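Local coordinates for protein Aar187cp (Eremothecium gossypii, PDB 3ZIL) that probably regulates the establishment of sister-chromatid cohesion by acting on cohesin, and is represented here by the helical Wap1 domain of Wpl1, at residues L280-L285 with L323-L328; R309-K314 with A346-S351; L328-S333 with V339-A344. All coordinates share one frame; numbering follows the deposited sequence.

Interaction 1 (L280-L285 with L323-L328); sequences LQLGLL and LQLFLL
The phenyl ring of Phe-326 is the one flat group in this contact, and the CD2 methyl of Leu-282 comes to it at a slant, 4.1 Å from Phe-326 CD1. Phe-304, from helix 304-313, stacks on the same ring, and Val-307 of that helix touches it too. Beside the aromatic pair, the CB of Leu-282 rests on the branch point of Leu-325, with Leu-282 CB 3.7 Å from Leu-325 CG. Leu-325 CD2 carries on past it toward the backbone of Gly-283, reaching to 4.2 Å from Gly-283 N. This leaves Leu-282 wedged between two neighbours on the facing helix: its root lies against Leu-325, while its methyls reach the backbone of Phe-326, with Leu-282 CD2 4.0 Å from Phe-326 CA. The torsions suit this division. Leu-282 has CG anti to its carbonyl carbon (chi1 -72°), which carries the methyls to Phe-326, whereas Leu-325 sets CG anti to its backbone N (chi1 -169°), against the root of Leu-282. Replacing Leu-282 with an alanine would probably keep the CB contact to Leu-325 but open a gap beside Phe-326, leaving that side of its ring without its aliphatic neighbour. Gly-283, lacking a side chain, meets Leu-325 CD2 through its backbone. The axes of 280-285 and 323-328 run in the same general direction, crossing at 26°, and approach to 9.7 Å, a spacing that branched aliphatic side chains can fill. Helix 248-261 lies against another part of helix 272-289, through Gln-281, Leu-284 and Leu-285. All four touching residues are buried, and they meet through carbon and a glycine backbone, so the pairing of these helices rests on shape and exclusion of water rather than on directed polar bonds.

Interaction 2 (R309-K314 with A346-S351); sequences RSVFVK and ADFLKS
Val-311 and Phe-312 are presented to Phe-348 by a helical turn in which the backbone bond from Val-313 N to Arg-309 O measures 2.9 Å, and Phe-348 sits on a turn held by the equally short bond from Lys-350 N to Ala-346 O. Between the turns the contact is aromatic and aliphatic. Phe-312 directs its edge at the face of Phe-348 in an offset edge-to-face pair, the centroids 5.6 Å apart and the planes at 68°. Its leading atom lies close to the root of the partner, with Phe-312 CD1 3.7 Å from Phe-348 CB, so that CB in turn lies at the edge of the Phe-312 ring, in its plane. Over the same face of Phe-348 stands the CA of Phe-312, shifted toward the rim, 4.3 Å from the centroid and 24° off the ring normal, a CH-pi contact. Val-311 takes the rim instead: its CG1 is 3.7 Å from Phe-348 CZ, near the ring plane. Phe-348 extends across to helix 304-313 because its CG points away from the backbone N (chi1 164°). A flat ring suits this place, offering one face to a CH and a ring edge while its rim meets a branched valine. Phe-308 also touches Phe-348, and Val-311 continues onto Leu-323 of helix 321-336. This is helix-helix packing of 304-313 on 343-360 in the C-terminal part of the all-helical Wap1 domain, with the partly exposed Phe-312 at its margin.

Interaction 3 (L328-S333 with V339-A344); sequences LVYAYS and VQLPPA
This is a small apolar contact between a helix and the extended segment that follows it, near the C-terminal end of the chain: Tyr-330 on helix 321-336 reaches out to Val-339 and Leu-341, in the connection leading to helix 343-360. The phenol end does the touching. Leu-341 CD2 lies 3.6 Å from Tyr-330 OH, while the other methyl looks obliquely on the ring, with Leu-341 CD1 4.4 Å from Tyr-330 CE2. Val-339 completes the grouping more loosely, its CG1 4.4 Å from Tyr-330 OH. The torsion of the tyrosine explains the reach: CG stands anti to the backbone N (chi1 180°), and the long side chain extends from the helix until its hydroxyl meets Leu-341 CD2, with Val-339 farther off on the same side. Val-339 and Leu-341 are spaced two apart in an extended backbone, so both can face the helix while the exposed Gln-340 between them does not. Leu-341 is followed by Pro-342, which occupies the N-cap position of helix 343-360, and Pro-343 then begins that helix, where a backbone nitrogen without a hydrogen costs nothing. Further in, the Tyr-330 ring stacks with Phe-308 of helix 304-313 and touches Phe-304, whereas Leu-341 leans on Leu-349. Tyrosine suits a boundary of this kind, since its ring can join the aromatic interior and its polar end can lie toward the partly exposed connection. The methyls of Leu-341 and Val-339 beside the hydroxyl offer it carbon and not an acceptor, so the connection is placed against the helix by non-directional van der Waals contact.

Followed from the N terminus, the chain leaves 280-285 on helix 272-289 and passes through helix 304-313 before interaction 1 closes a loop of 37 residues at 323-328. Interaction 2 opens inside that loop, at 309-314, and closes beyond it at 346-351, so the two cross. Interaction 3 begins at Leu-328, the residue where interaction 1 ends, and closes at 339-344, in series with interaction 1 and nested within interaction 2. Helix 321-336 serves interactions 1 and 3. Packing of Leu-327 on Leu-349 joins interaction 1 to interaction 2, Leu-285 against Val-329 joins interactions 1 and 3, and Phe-312 against Ala-344 joins interactions 2 and 3, tying four helices together near the C-terminal end.

Interaction 1 (L280-L285 with L323-L328)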
ATOM      1  N   LEU A 280      -5.777   7.970  11.326  1.00 14.99           N
ATOM      2  CA  LEU A 280      -4.802   8.018  10.238  1.00 15.14           C
ATOM      3  C   LEU A 280      -4.692   9.464   9.576  1.00 16.59           C
ATOM      4  O   LEU A 280      -3.560   9.946   9.295  1.00 16.92           O
ATOM      5  CB  LEU A 280      -5.147   6.937   9.146  1.00 16.61           C
ATOM      6  CG  LEU A 280      -5.000   5.495   9.585  1.00 20.17           C
ATOM      7  CD1 LEU A 280      -5.675   4.587   8.547  1.00 18.83           C
ATOM      8  CD2 LEU A 280      -3.506   5.149   9.692  1.00 18.00           C
ATOM      9  N   GLN A 281      -5.834  10.150   9.331  1.00 15.68           N
ATOM     10  CA  GLN A 281      -5.731  11.526   8.881  1.00 18.11           C
ATOM     11  C   GLN A 281      -4.995  12.448   9.872  1.00 17.20           C
ATOM     12  O   GLN A 281      -4.200  13.293   9.459  1.00 15.22           O
ATOM     13  CB  GLN A 281      -7.124  12.117   8.592  1.00 21.30           C
ATOM     14  CG  GLN A 281      -7.922  11.284   7.588  1.00 25.97           C
ATOM     15  CD  GLN A 281      -9.303  11.889   7.195  1.00 29.12           C
ATOM     16  OE1 GLN A 281      -9.941  12.591   7.959  1.00 26.85           O
ATOM     17  NE2 GLN A 281      -9.724  11.615   5.977  1.00 29.54           N
ATOM     18  N   LEU A 282      -5.246  12.284  11.185  1.00 18.25           N
ATOM     19  CA  LEU A 282      -4.506  13.100  12.174  1.00 19.21           C
ATOM     20  C   LEU A 282      -3.007  12.710  12.212  1.00 19.23           C
ATOM     21  O   LEU A 282      -2.167  13.556  12.306  1.00 21.11           O
ATOM     22  CB  LEU A 282      -5.124  12.963  13.579  1.00 17.67           C
ATOM     23  CG  LEU A 282      -6.475  13.688  13.699  1.00 18.87           C
ATOM     24  CD1 LEU A 282      -7.384  13.131  14.809  1.00 20.60           C
ATOM     25  CD2 LEU A 282      -6.313  15.218  13.874  1.00 18.01           C
ATOM     26  N   GLY A 283      -2.711  11.426  12.135  1.00 18.37           N
ATOM     27  CA  GLY A 283      -1.330  10.959  12.074  1.00 17.84           C
ATOM     28  C   GLY A 283      -0.695  11.599  10.847  1.00 20.64           C
ATOM     29  O   GLY A 283       0.452  12.063  10.911  1.00 20.77           O
ATOM     30  N   LEU A 284      -1.432  11.686   9.737  1.00 18.27           N
ATOM     31  CA  LEU A 284      -0.800  12.304   8.545  1.00 18.57           C
ATOM     32  C   LEU A 284      -0.614  13.833   8.745  1.00 18.71           C
ATOM     33  O   LEU A 284       0.463  14.366   8.479  1.00 15.98           O
ATOM     34  CB  LEU A 284      -1.541  11.939   7.258  1.00 17.38           C
ATOM     35  CG  LEU A 284      -1.056  12.667   6.020  1.00 19.22           C
ATOM     36  CD1 LEU A 284       0.408  12.313   5.760  1.00 17.01           C
ATOM     37  CD2 LEU A 284      -1.917  12.314   4.826  1.00 17.68           C
ATOM     38  N   LEU A 285      -1.681  14.527   9.199  1.00 18.25           N
ATOM     39  CA  LEU A 285      -1.512  15.892   9.682  1.00 19.05           C
ATOM     40  C   LEU A 285      -0.254  16.092  10.576  1.00 18.72           C
ATOM     41  O   LEU A 285       0.538  17.037  10.337  1.00 20.05           O
ATOM     42  CB  LEU A 285      -2.748  16.404  10.389  1.00 18.15           C
ATOM     43  CG  LEU A 285      -3.852  16.716   9.343  1.00 17.85           C
ATOM     44  CD1 LEU A 285      -5.217  16.846   9.991  1.00 21.84           C
ATOM     45  CD2 LEU A 285      -3.439  17.982   8.600  1.00 18.30           C
ATOM     46  N   LEU A 323      -9.060  11.965  20.483  1.00 24.28           N
ATOM     47  CA  LEU A 323      -9.097  13.309  20.991  1.00 22.55           C
ATOM     48  C   LEU A 323      -7.723  13.820  21.399  1.00 20.98           C
ATOM     49  O   LEU A 323      -7.418  14.975  21.158  1.00 21.70           O
ATOM     50  CB  LEU A 323     -10.098  13.449  22.154  1.00 25.46           C
ATOM     51  CG  LEU A 323     -10.197  14.888  22.666  1.00 29.90           C
ATOM     52  CD1 LEU A 323     -10.367  15.910  21.547  1.00 27.89           C
ATOM     53  CD2 LEU A 323     -11.332  15.001  23.675  1.00 35.00           C
ATOM     54  N   GLN A 324      -6.906  12.980  22.018  1.00 20.08           N
ATOM     55  CA  GLN A 324      -5.537  13.381  22.373  1.00 20.88           C
ATOM     56  C   GLN A 324      -4.703  13.762  21.182  1.00 20.82           C
ATOM     57  O   GLN A 324      -3.963  14.753  21.201  1.00 19.13           O
ATOM     58  CB  GLN A 324      -4.870  12.234  23.121  1.00 21.03           C
ATOM     59  CG  GLN A 324      -5.440  12.192  24.548  1.00 22.09           C
ATOM     60  CD  GLN A 324      -5.100  10.898  25.232  1.00 25.95           C
ATOM     61  OE1 GLN A 324      -5.057   9.837  24.582  1.00 22.92           O
ATOM     62  NE2 GLN A 324      -4.846  10.955  26.541  1.00 25.59           N
ATOM     63  N   LEU A 325      -4.847  12.963  20.129  1.00 19.28           N
ATOM     64  CA  LEU A 325      -4.133  13.202  18.900  1.00 19.50           C
ATOM     65  C   LEU A 325      -4.660  14.524  18.286  1.00 21.38           C
ATOM     66  O   LEU A 325      -3.899  15.368  17.799  1.00 18.34           O
ATOM     67  CB  LEU A 325      -4.435  11.958  18.001  1.00 20.64           C
ATOM     68  CG  LEU A 325      -3.601  11.808  16.722  1.00 24.84           C
ATOM     69  CD1 LEU A 325      -2.112  12.125  16.957  1.00 24.48           C
ATOM     70  CD2 LEU A 325      -3.852  10.419  16.099  1.00 22.30           C
ATOM     71  N   PHE A 326      -5.972  14.733  18.335  1.00 21.64           N
ATOM     72  CA  PHE A 326      -6.514  15.960  17.776  1.00 22.72           C
ATOM     73  C   PHE A 326      -5.907  17.175  18.461  1.00 25.20           C
ATOM     74  O   PHE A 326      -5.616  18.181  17.817  1.00 23.75           O
ATOM     75  CB  PHE A 326      -8.049  15.977  17.903  1.00 23.22           C
ATOM     76  CG  PHE A 326      -8.674  17.246  17.420  1.00 26.16           C
ATOM     77  CD1 PHE A 326      -9.037  17.382  16.117  1.00 31.01           C
ATOM     78  CD2 PHE A 326      -8.861  18.321  18.281  1.00 27.52           C
ATOM     79  CE1 PHE A 326      -9.589  18.569  15.646  1.00 33.94           C
ATOM     80  CE2 PHE A 326      -9.365  19.526  17.818  1.00 30.60           C
ATOM     81  CZ  PHE A 326      -9.756  19.645  16.502  1.00 34.94           C
ATOM     82  N   LEU A 327      -5.768  17.096  19.789  1.00 27.42           N
ATOM     83  CA  LEU A 327      -5.293  18.244  20.572  1.00 25.78           C
ATOM     84  C   LEU A 327      -3.815  18.531  20.276  1.00 24.74           C
ATOM     85  O   LEU A 327      -3.382  19.673  20.267  1.00 23.38           O
ATOM     86  CB  LEU A 327      -5.437  17.928  22.060  1.00 24.40           C
ATOM     87  CG  LEU A 327      -6.881  17.889  22.575  1.00 30.58           C
ATOM     88  CD1 LEU A 327      -6.965  17.565  24.080  1.00 32.18           C
ATOM     89  CD2 LEU A 327      -7.630  19.167  22.298  1.00 27.87           C
ATOM     90  N   LEU A 328      -3.033  17.461  20.119  1.00 22.86           N
ATOM     91  CA  LEU A 328      -1.640  17.606  19.751  1.00 22.29           C
ATOM     92  C   LEU A 328      -1.546  18.308  18.388  1.00 21.91           C
ATOM     93  O   LEU A 328      -0.729  19.229  18.220  1.00 19.92           O
ATOM     94  CB  LEU A 328      -0.935  16.229  19.737  1.00 23.05           C
ATOM     95  CG  LEU A 328       0.490  16.168  19.194  1.00 24.18           C
ATOM     96  CD1 LEU A 328       1.405  17.143  19.891  1.00 22.29           C
ATOM     97  CD2 LEU A 328       1.035  14.741  19.297  1.00 26.12           C
TER

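Interaction 2 (R309-K314 with A346-S351)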
ATOM      1  N   ARG A 309     -12.433  24.377  21.436  1.00 39.13           N
ATOM      2  CA  ARG A 309     -13.311  25.176  22.335  1.00 44.46           C
ATOM      3  C   ARG A 309     -14.432  24.320  22.950  1.00 44.27           C
ATOM      4  O   ARG A 309     -14.621  24.313  24.176  1.00 48.66           O
ATOM      5  CB  ARG A 309     -13.905  26.365  21.596  1.00 42.96           C
ATOM      6  CG  ARG A 309     -12.954  27.537  21.438  1.00 45.97           C
ATOM      7  CD  ARG A 309     -13.676  28.717  20.779  1.00 54.64           C
ATOM      8  NE  ARG A 309     -13.619  28.704  19.310  1.00 65.80           N
ATOM      9  CZ  ARG A 309     -12.576  29.139  18.588  1.00 64.12           C
ATOM     10  NH1 ARG A 309     -11.490  29.606  19.200  1.00 63.89           N
ATOM     11  NH2 ARG A 309     -12.605  29.088  17.259  1.00 58.26           N
ATOM     12  N   SER A 310     -15.135  23.578  22.092  1.00 46.90           N
ATOM     13  CA  SER A 310     -16.131  22.583  22.504  1.00 49.22           C
ATOM     14  C   SER A 310     -15.647  21.703  23.619  1.00 49.86           C
ATOM     15  O   SER A 310     -16.318  21.522  24.636  1.00 55.57           O
ATOM     16  CB  SER A 310     -16.454  21.664  21.334  1.00 50.93           C
ATOM     17  OG  SER A 310     -17.767  21.862  20.879  1.00 53.80           O
ATOM     18  N   VAL A 311     -14.480  21.115  23.394  1.00 45.73           N
ATOM     19  CA  VAL A 311     -13.888  20.153  24.313  1.00 45.47           C
ATOM     20  C   VAL A 311     -13.480  20.820  25.647  1.00 45.52           C
ATOM     21  O   VAL A 311     -13.609  20.238  26.740  1.00 44.01           O
ATOM     22  CB  VAL A 311     -12.647  19.512  23.630  1.00 46.75           C
ATOM     23  CG1 VAL A 311     -11.794  18.755  24.622  1.00 42.08           C
ATOM     24  CG2 VAL A 311     -13.067  18.637  22.442  1.00 46.11           C
ATOM     25  N   PHE A 312     -12.951  22.031  25.540  1.00 40.35           N
ATOM     26  CA  PHE A 312     -12.460  22.746  26.699  1.00 42.74           C
ATOM     27  C   PHE A 312     -13.610  23.144  27.639  1.00 45.20           C
ATOM     28  O   PHE A 312     -13.479  23.047  28.862  1.00 39.91           O
ATOM     29  CB  PHE A 312     -11.747  24.018  26.265  1.00 38.66           C
ATOM     30  CG  PHE A 312     -11.508  24.970  27.409  1.00 42.76           C
ATOM     31  CD1 PHE A 312     -10.549  24.673  28.384  1.00 37.27           C
ATOM     32  CD2 PHE A 312     -12.271  26.149  27.530  1.00 39.31           C
ATOM     33  CE1 PHE A 312     -10.346  25.553  29.453  1.00 44.25           C
ATOM     34  CE2 PHE A 312     -12.052  27.037  28.584  1.00 40.33           C
ATOM     35  CZ  PHE A 312     -11.100  26.742  29.541  1.00 41.92           C
ATOM     36  N   VAL A 313     -14.708  23.617  27.040  1.00 49.64           N
ATOM     37  CA  VAL A 313     -15.856  24.105  27.801  1.00 52.02           C
ATOM     38  C   VAL A 313     -16.466  22.954  28.551  1.00 53.11           C
ATOM     39  O   VAL A 313     -16.527  22.977  29.766  1.00 56.91           O
ATOM     40  CB  VAL A 313     -16.914  24.914  26.971  1.00 46.48           C
ATOM     41  CG1 VAL A 313     -16.292  26.171  26.365  1.00 41.48           C
ATOM     42  CG2 VAL A 313     -17.596  24.082  25.898  1.00 47.20           C
ATOM     43  N   LYS A 314     -16.872  21.933  27.821  1.00 61.84           N
ATOM     44  CA  LYS A 314     -17.507  20.780  28.413  1.00 65.26           C
ATOM     45  C   LYS A 314     -16.408  19.780  28.544  1.00 60.65           C
ATOM     46  O   LYS A 314     -16.274  18.954  27.654  1.00 64.50           O
ATOM     47  CB  LYS A 314     -18.563  20.221  27.457  1.00 73.22           C
ATOM     48  CG  LYS A 314     -19.543  21.255  26.925  1.00 77.63           C
ATOM     49  CD  LYS A 314     -19.630  21.160  25.409  1.00 81.11           C
ATOM     50  CE  LYS A 314     -20.508  22.266  24.828  1.00 90.78           C
ATOM     51  NZ  LYS A 314     -20.272  22.490  23.370  1.00 82.84           N
ATOM     52  N   ALA A 346      -4.847  27.369  27.581  1.00 30.93           N
ATOM     53  CA  ALA A 346      -3.437  26.899  27.545  1.00 32.34           C
ATOM     54  C   ALA A 346      -3.109  25.838  28.597  1.00 33.52           C
ATOM     55  O   ALA A 346      -2.444  24.852  28.289  1.00 34.98           O
ATOM     56  CB  ALA A 346      -2.451  28.068  27.642  1.00 34.53           C
ATOM     57  N   ASP A 347      -3.559  26.041  29.844  1.00 30.02           N
ATOM     58  CA  ASP A 347      -3.298  25.076  30.898  1.00 30.96           C
ATOM     59  C   ASP A 347      -4.035  23.738  30.703  1.00 29.71           C
ATOM     60  O   ASP A 347      -3.497  22.691  31.079  1.00 24.43           O
ATOM     61  CB  ASP A 347      -3.636  25.667  32.293  1.00 32.78           C
ATOM     62  CG  ASP A 347      -3.103  24.809  33.441  1.00 29.38           C
ATOM     63  OD1 ASP A 347      -1.872  24.660  33.640  1.00 34.93           O
ATOM     64  OD2 ASP A 347      -3.896  24.251  34.163  1.00 32.92           O
ATOM     65  N   PHE A 348      -5.277  23.782  30.200  1.00 26.91           N
ATOM     66  CA  PHE A 348      -6.028  22.537  29.872  1.00 30.80           C
ATOM     67  C   PHE A 348      -5.271  21.716  28.789  1.00 30.38           C
ATOM     68  O   PHE A 348      -5.117  20.474  28.899  1.00 30.28           O
ATOM     69  CB  PHE A 348      -7.465  22.893  29.431  1.00 28.82           C
ATOM     70  CG  PHE A 348      -8.207  21.793  28.734  1.00 30.09           C
ATOM     71  CD1 PHE A 348      -8.794  20.734  29.446  1.00 33.20           C
ATOM     72  CD2 PHE A 348      -8.353  21.823  27.351  1.00 31.13           C
ATOM     73  CE1 PHE A 348      -9.504  19.735  28.794  1.00 33.56           C
ATOM     74  CE2 PHE A 348      -9.038  20.811  26.687  1.00 34.30           C
ATOM     75  CZ  PHE A 348      -9.613  19.756  27.405  1.00 33.47           C
ATOM     76  N   LEU A 349      -4.774  22.426  27.789  1.00 27.63           N
ATOM     77  CA  LEU A 349      -4.092  21.813  26.643  1.00 28.63           C
ATOM     78  C   LEU A 349      -2.766  21.192  27.126  1.00 31.18           C
ATOM     79  O   LEU A 349      -2.533  19.990  26.931  1.00 30.47           O
ATOM     80  CB  LEU A 349      -3.884  22.866  25.521  1.00 27.33           C
ATOM     81  CG  LEU A 349      -3.177  22.478  24.194  1.00 24.93           C
ATOM     82  CD1 LEU A 349      -3.827  21.228  23.588  1.00 23.93           C
ATOM     83  CD2 LEU A 349      -3.274  23.651  23.238  1.00 29.86           C
ATOM     84  N   LYS A 350      -1.953  22.002  27.834  1.00 34.06           N
ATOM     85  CA  LYS A 350      -0.638  21.609  28.351  1.00 32.90           C
ATOM     86  C   LYS A 350      -0.835  20.375  29.183  1.00 35.50           C
ATOM     87  O   LYS A 350      -0.125  19.389  29.044  1.00 37.46           O
ATOM     88  CB  LYS A 350      -0.041  22.755  29.171  1.00 35.42           C
ATOM     89  CG  LYS A 350       1.174  22.422  30.033  1.00 39.09           C
ATOM     90  CD  LYS A 350       1.846  23.696  30.575  1.00 44.46           C
ATOM     91  CE  LYS A 350       2.706  23.404  31.783  1.00 44.12           C
ATOM     92  NZ  LYS A 350       1.991  22.363  32.584  1.00 43.68           N
ATOM     93  N   SER A 351      -1.886  20.413  29.987  1.00 36.33           N
ATOM     94  CA  SER A 351      -2.181  19.352  30.935  1.00 33.06           C
ATOM     95  C   SER A 351      -2.684  18.044  30.296  1.00 28.44           C
ATOM     96  O   SER A 351      -2.343  16.971  30.711  1.00 31.06           O
ATOM     97  CB  SER A 351      -3.166  19.931  31.955  1.00 33.55           C
ATOM     98  OG  SER A 351      -3.592  18.924  32.783  1.00 36.34           O
TER

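Interaction 3 (L328-S333 with V339-A344)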
ATOM      1  N   LEU A 328      -3.033  17.461  20.119  1.00 22.86           N
ATOM      2  CA  LEU A 328      -1.640  17.606  19.751  1.00 22.29           C
ATOM      3  C   LEU A 328      -1.546  18.308  18.388  1.00 21.91           C
ATOM      4  O   LEU A 328      -0.729  19.229  18.220  1.00 19.92           O
ATOM      5  CB  LEU A 328      -0.935  16.229  19.737  1.00 23.05           C
ATOM      6  CG  LEU A 328       0.490  16.168  19.194  1.00 24.18           C
ATOM      7  CD1 LEU A 328       1.405  17.143  19.891  1.00 22.29           C
ATOM      8  CD2 LEU A 328       1.035  14.741  19.297  1.00 26.12           C
ATOM      9  N   VAL A 329      -2.343  17.855  17.421  1.00 21.52           N
ATOM     10  CA  VAL A 329      -2.229  18.415  16.088  1.00 23.53           C
ATOM     11  C   VAL A 329      -2.675  19.899  16.184  1.00 25.65           C
ATOM     12  O   VAL A 329      -2.001  20.794  15.657  1.00 24.35           O
ATOM     13  CB  VAL A 329      -3.053  17.626  15.039  1.00 23.32           C
ATOM     14  CG1 VAL A 329      -3.281  18.475  13.781  1.00 20.41           C
ATOM     15  CG2 VAL A 329      -2.410  16.241  14.732  1.00 19.85           C
ATOM     16  N   TYR A 330      -3.767  20.141  16.908  1.00 26.14           N
ATOM     17  CA  TYR A 330      -4.221  21.506  17.211  1.00 25.84           C
ATOM     18  C   TYR A 330      -3.130  22.434  17.853  1.00 22.74           C
ATOM     19  O   TYR A 330      -2.946  23.560  17.430  1.00 23.92           O
ATOM     20  CB  TYR A 330      -5.478  21.482  18.089  1.00 26.73           C
ATOM     21  CG  TYR A 330      -5.908  22.902  18.387  1.00 32.34           C
ATOM     22  CD1 TYR A 330      -6.307  23.772  17.355  1.00 31.54           C
ATOM     23  CD2 TYR A 330      -5.863  23.397  19.686  1.00 37.09           C
ATOM     24  CE1 TYR A 330      -6.648  25.085  17.632  1.00 37.78           C
ATOM     25  CE2 TYR A 330      -6.215  24.702  19.965  1.00 36.79           C
ATOM     26  CZ  TYR A 330      -6.596  25.532  18.935  1.00 36.35           C
ATOM     27  OH  TYR A 330      -6.942  26.823  19.241  1.00 44.20           O
ATOM     28  N   ALA A 331      -2.424  21.951  18.847  1.00 23.94           N
ATOM     29  CA  ALA A 331      -1.364  22.728  19.520  1.00 23.93           C
ATOM     30  C   ALA A 331      -0.337  23.184  18.480  1.00 26.53           C
ATOM     31  O   ALA A 331       0.133  24.336  18.535  1.00 26.23           O
ATOM     32  CB  ALA A 331      -0.704  21.875  20.578  1.00 22.29           C
ATOM     33  N   TYR A 332      -0.011  22.299  17.508  1.00 24.57           N
ATOM     34  CA  TYR A 332       0.900  22.680  16.400  1.00 22.25           C
ATOM     35  C   TYR A 332       0.295  23.767  15.523  1.00 23.09           C
ATOM     36  O   TYR A 332       0.969  24.762  15.147  1.00 25.09           O
ATOM     37  CB  TYR A 332       1.330  21.434  15.551  1.00 22.39           C
ATOM     38  CG  TYR A 332       2.533  20.689  16.160  1.00 22.11           C
ATOM     39  CD1 TYR A 332       3.793  21.185  16.015  1.00 22.87           C
ATOM     40  CD2 TYR A 332       2.382  19.507  16.886  1.00 23.96           C
ATOM     41  CE1 TYR A 332       4.884  20.585  16.580  1.00 23.51           C
ATOM     42  CE2 TYR A 332       3.477  18.860  17.405  1.00 26.09           C
ATOM     43  CZ  TYR A 332       4.744  19.407  17.233  1.00 23.06           C
ATOM     44  OH  TYR A 332       5.881  18.833  17.770  1.00 24.28           O
ATOM     45  N   SER A 333      -1.001  23.645  15.244  1.00 26.76           N
ATOM     46  CA  SER A 333      -1.662  24.631  14.403  1.00 29.67           C
ATOM     47  C   SER A 333      -1.707  26.030  15.102  1.00 33.18           C
ATOM     48  O   SER A 333      -1.195  27.056  14.581  1.00 31.10           O
ATOM     49  CB  SER A 333      -3.050  24.160  14.045  1.00 31.91           C
ATOM     50  OG  SER A 333      -3.632  25.162  13.255  1.00 45.93           O
ATOM     51  N   VAL A 339      -1.792  31.835  17.338  1.00 48.46           N
ATOM     52  CA  VAL A 339      -2.929  31.854  18.246  1.00 49.77           C
ATOM     53  C   VAL A 339      -2.370  31.936  19.668  1.00 55.97           C
ATOM     54  O   VAL A 339      -1.348  31.290  20.007  1.00 56.26           O
ATOM     55  CB  VAL A 339      -3.895  30.668  18.061  1.00 50.04           C
ATOM     56  CG1 VAL A 339      -5.030  30.732  19.073  1.00 49.41           C
ATOM     57  CG2 VAL A 339      -4.460  30.645  16.644  1.00 52.16           C
ATOM     58  N   GLN A 340      -2.991  32.814  20.455  1.00 54.97           N
ATOM     59  CA  GLN A 340      -2.704  32.945  21.884  1.00 52.69           C
ATOM     60  C   GLN A 340      -3.940  32.500  22.643  1.00 47.89           C
ATOM     61  O   GLN A 340      -5.059  33.031  22.461  1.00 38.52           O
ATOM     62  CB  GLN A 340      -2.252  34.364  22.274  1.00 59.18           C
ATOM     63  CG  GLN A 340      -0.784  34.443  22.720  1.00 67.74           C
ATOM     64  CD  GLN A 340       0.217  34.051  21.632  1.00 78.70           C
ATOM     65  OE1 GLN A 340       0.530  34.846  20.743  1.00 85.22           O
ATOM     66  NE2 GLN A 340       0.737  32.824  21.711  1.00 85.59           N
ATOM     67  N   LEU A 341      -3.742  31.448  23.431  1.00 39.93           N
ATOM     68  CA  LEU A 341      -4.845  30.872  24.147  1.00 43.64           C
ATOM     69  C   LEU A 341      -4.801  31.569  25.518  1.00 39.76           C
ATOM     70  O   LEU A 341      -3.707  31.754  26.078  1.00 36.64           O
ATOM     71  CB  LEU A 341      -4.692  29.334  24.228  1.00 37.18           C
ATOM     72  CG  LEU A 341      -4.757  28.619  22.842  1.00 34.24           C
ATOM     73  CD1 LEU A 341      -4.261  27.202  22.964  1.00 30.54           C
ATOM     74  CD2 LEU A 341      -6.147  28.616  22.234  1.00 31.31           C
ATOM     75  N   PRO A 342      -5.969  31.995  26.032  1.00 40.64           N
ATOM     76  CA  PRO A 342      -6.025  32.575  27.409  1.00 37.68           C
ATOM     77  C   PRO A 342      -5.508  31.521  28.367  1.00 39.02           C
ATOM     78  O   PRO A 342      -5.506  30.350  27.973  1.00 35.93           O
ATOM     79  CB  PRO A 342      -7.520  32.817  27.620  1.00 35.25           C
ATOM     80  CG  PRO A 342      -8.085  32.935  26.253  1.00 41.21           C
ATOM     81  CD  PRO A 342      -7.310  31.941  25.413  1.00 37.65           C
ATOM     82  N   PRO A 343      -5.047  31.921  29.596  1.00 37.67           N
ATOM     83  CA  PRO A 343      -4.422  30.993  30.556  1.00 30.49           C
ATOM     84  C   PRO A 343      -5.162  29.665  30.913  1.00 34.64           C
ATOM     85  O   PRO A 343      -4.486  28.646  31.116  1.00 32.61           O
ATOM     86  CB  PRO A 343      -4.174  31.877  31.805  1.00 30.13           C
ATOM     87  CG  PRO A 343      -4.003  33.275  31.244  1.00 29.82           C
ATOM     88  CD  PRO A 343      -4.933  33.337  30.043  1.00 32.24           C
ATOM     89  N   ALA A 344      -6.506  29.673  30.990  1.00 36.00           N
ATOM     90  CA  ALA A 344      -7.343  28.473  31.203  1.00 32.78           C
ATOM     91  C   ALA A 344      -7.199  27.493  30.035  1.00 32.20           C
ATOM     92  O   ALA A 344      -6.953  26.309  30.237  1.00 29.73           O
ATOM     93  CB  ALA A 344      -8.839  28.844  31.356  1.00 28.76           C
TER